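Local atomic coordinates of histidine triad (HIT) protein (Marinobacter aquaeolei, PDB entry 3OHE), a protein that belongs to the histidine triad (HIT) family, is probably a hydrolase acting on nucleotides or related phosphate compounds, and binds calcium ions. Residues R20-L25 / L59-A64. Numbering follows the deposited sequence.
Sequences RLCDVL and LFESSA
Glu61 OE2 is gripped by two groups: the backbone N-H of Leu21 donates to it, N to OE2 3.1 Å, and the guanidinium of Arg57, one helical turn earlier, forms a salt bridge with it through NE. The bond from Leu21 bends moderately, 152° at the hydrogen, and enters by the syn lone pair, on the side of OE2 that faces the other oxygen. Arg20 N lies a little farther off, 3.4 Å from the same Glu61 OE2. The second oxygen, OE1, is hydrogen-bonded to Ser19 OG, a hydroxyl that also meets the N-H of Cys22; the serine is thus a second-shell link between carboxylate and turn. A glutamate suits this buried place because its length spans the gap from helix to turn and its two oxygens serve several donors at once. Its side chain leaves the helix with CG anti to the carbonyl carbon (chi1 -66°) and then runs extended (chi2 -175°), which carries the carboxylate across to residues 19-22.

In the HIT fold, helix 52-72 packs against an antiparallel sheet, and Glu61 fastens it to the turn joining strands 13-18 and 22-27. Leu21 CB stands 3.7 Å from Glu61 OE2, and Cys22 SG lies 3.5 Å from Glu61 OE1. The compact cysteine fits this buried spot, where its side chain also touches Leu58, while the apolar, branched side chain of Leu21 suits packing against Leu58 and the side chain of Arg57. A leucine in place of Glu61 would probably leave the Leu21 N-H and Ser19 hydroxyl without their acceptor and Arg57 without its countercharge. Arg20 turns its guanidinium elsewhere, to a salt bridge with the terminal carboxylate of Ala137.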
loop_
_atom_site.group_PDB
_atom_site.type_symbol
_atom_site.label_atom_id
_atom_site.label_comp_id
_atom_site.label_asym_id
_atom_site.label_seq_id
_atom_site.Cartn_x
_atom_site.Cartn_y
_atom_site.Cartn_z
ATOM N N ARG A 20 17.586 -4.996 7.869
ATOM C CA ARG A 20 17.558 -5.844 9.047
ATOM C C ARG A 20 16.505 -6.934 8.901
ATOM O O ARG A 20 16.780 -8.112 9.180
ATOM C CB ARG A 20 17.326 -5.017 10.305
ATOM C CG ARG A 20 17.665 -5.771 11.596
ATOM C CD ARG A 20 17.586 -4.913 12.837
ATOM N NE ARG A 20 18.559 -3.819 12.733
ATOM C CZ ARG A 20 18.707 -2.872 13.647
ATOM N NH1 ARG A 20 17.935 -2.860 14.722
ATOM N NH2 ARG A 20 19.595 -1.899 13.448
ATOM N N LEU A 21 15.317 -6.580 8.400
ATOM C CA LEU A 21 14.227 -7.541 8.280
ATOM C C LEU A 21 14.009 -8.126 6.875
ATOM O O LEU A 21 13.443 -9.221 6.776
ATOM C CB LEU A 21 12.931 -6.841 8.754
ATOM C CG LEU A 21 11.619 -7.646 8.703
ATOM C CD1 LEU A 21 11.700 -8.837 9.652
ATOM C CD2 LEU A 21 10.446 -6.729 9.043
ATOM N N CYS A 22 14.404 -7.403 5.831
ATOM C CA CYS A 22 13.911 -7.675 4.483
ATOM C C CYS A 22 14.985 -7.879 3.441
ATOM O O CYS A 22 16.067 -7.260 3.469
ATOM C CB CYS A 22 13.048 -6.515 3.963
ATOM S SG CYS A 22 11.601 -6.123 4.978
ATOM N N ASP A 23 14.663 -8.698 2.440
ATOM C CA ASP A 23 15.382 -8.604 1.178
ATOM C C ASP A 23 14.899 -7.376 0.430
ATOM O O ASP A 23 13.696 -7.096 0.355
ATOM C CB ASP A 23 15.161 -9.874 0.336
ATOM C CG ASP A 23 15.965 -11.077 0.835
ATOM O OD1 ASP A 23 16.846 -10.949 1.726
ATOM O OD2 ASP A 23 15.732 -12.208 0.295
ATOM N N VAL A 24 15.852 -6.646 -0.153
ATOM C CA VAL A 24 15.570 -5.411 -0.864
ATOM C C VAL A 24 15.800 -5.684 -2.329
ATOM O O VAL A 24 16.951 -5.964 -2.736
ATOM C CB VAL A 24 16.428 -4.232 -0.361
ATOM C CG1 VAL A 24 15.955 -2.913 -1.024
ATOM C CG2 VAL A 24 16.372 -4.127 1.148
ATOM N N LEU A 25 14.724 -5.649 -3.127
ATOM C CA LEU A 25 14.732 -6.099 -4.507
ATOM C C LEU A 25 14.369 -4.962 -5.437
ATOM O O LEU A 25 13.467 -4.197 -5.168
ATOM C CB LEU A 25 13.745 -7.258 -4.662
ATOM C CG LEU A 25 13.894 -8.454 -3.713
ATOM C CD1 LEU A 25 12.821 -9.486 -4.059
ATOM C CD2 LEU A 25 15.345 -9.055 -3.742
ATOM N N LEU A 59 7.435 -1.079 8.982
ATOM C CA LEU A 59 7.040 0.311 8.832
ATOM C C LEU A 59 8.239 1.244 8.871
ATOM O O LEU A 59 8.376 2.157 8.051
ATOM C CB LEU A 59 6.032 0.685 9.934
ATOM C CG LEU A 59 5.706 2.165 10.094
ATOM C CD1 LEU A 59 4.977 2.725 8.871
ATOM C CD2 LEU A 59 4.875 2.376 11.418
ATOM N N PHE A 60 9.119 1.052 9.853
ATOM C CA PHE A 60 10.337 1.884 9.956
ATOM C C PHE A 60 11.118 1.817 8.636
ATOM O O PHE A 60 11.519 2.850 8.077
ATOM C CB PHE A 60 11.229 1.434 11.131
ATOM C CG PHE A 60 12.572 2.046 11.097
ATOM C CD1 PHE A 60 12.767 3.350 11.476
ATOM C CD2 PHE A 60 13.650 1.352 10.544
ATOM C CE1 PHE A 60 14.057 3.917 11.399
ATOM C CE2 PHE A 60 14.916 1.918 10.447
ATOM C CZ PHE A 60 15.093 3.211 10.864
ATOM N N GLU A 61 11.345 0.607 8.151
ATOM C CA GLU A 61 12.144 0.415 6.935
ATOM C C GLU A 61 11.445 1.013 5.721
ATOM O O GLU A 61 12.085 1.662 4.879
ATOM C CB GLU A 61 12.459 -1.074 6.706
ATOM C CG GLU A 61 13.367 -1.621 7.819
ATOM C CD GLU A 61 13.826 -3.062 7.609
ATOM O OE1 GLU A 61 13.423 -3.634 6.591
ATOM O OE2 GLU A 61 14.589 -3.601 8.457
ATOM N N SER A 62 10.151 0.784 5.590
ATOM C CA SER A 62 9.372 1.274 4.456
ATOM C C SER A 62 9.345 2.793 4.420
ATOM O O SER A 62 9.538 3.407 3.361
ATOM C CB SER A 62 7.954 0.745 4.533
ATOM O OG SER A 62 7.153 1.254 3.482
ATOM N N SER A 63 9.081 3.414 5.575
ATOM C CA SER A 63 9.064 4.876 5.638
ATOM C C SER A 63 10.425 5.466 5.330
ATOM O O SER A 63 10.527 6.501 4.641
ATOM C CB SER A 63 8.567 5.341 6.987
ATOM O OG SER A 63 7.159 5.205 7.034
ATOM N N ALA A 64 11.505 4.868 5.807
ATOM C CA ALA A 64 12.862 5.365 5.559
ATOM C C ALA A 64 13.203 5.188 4.073
ATOM O O ALA A 64 13.745 6.091 3.409
ATOM C CB ALA A 64 13.893 4.651 6.460
#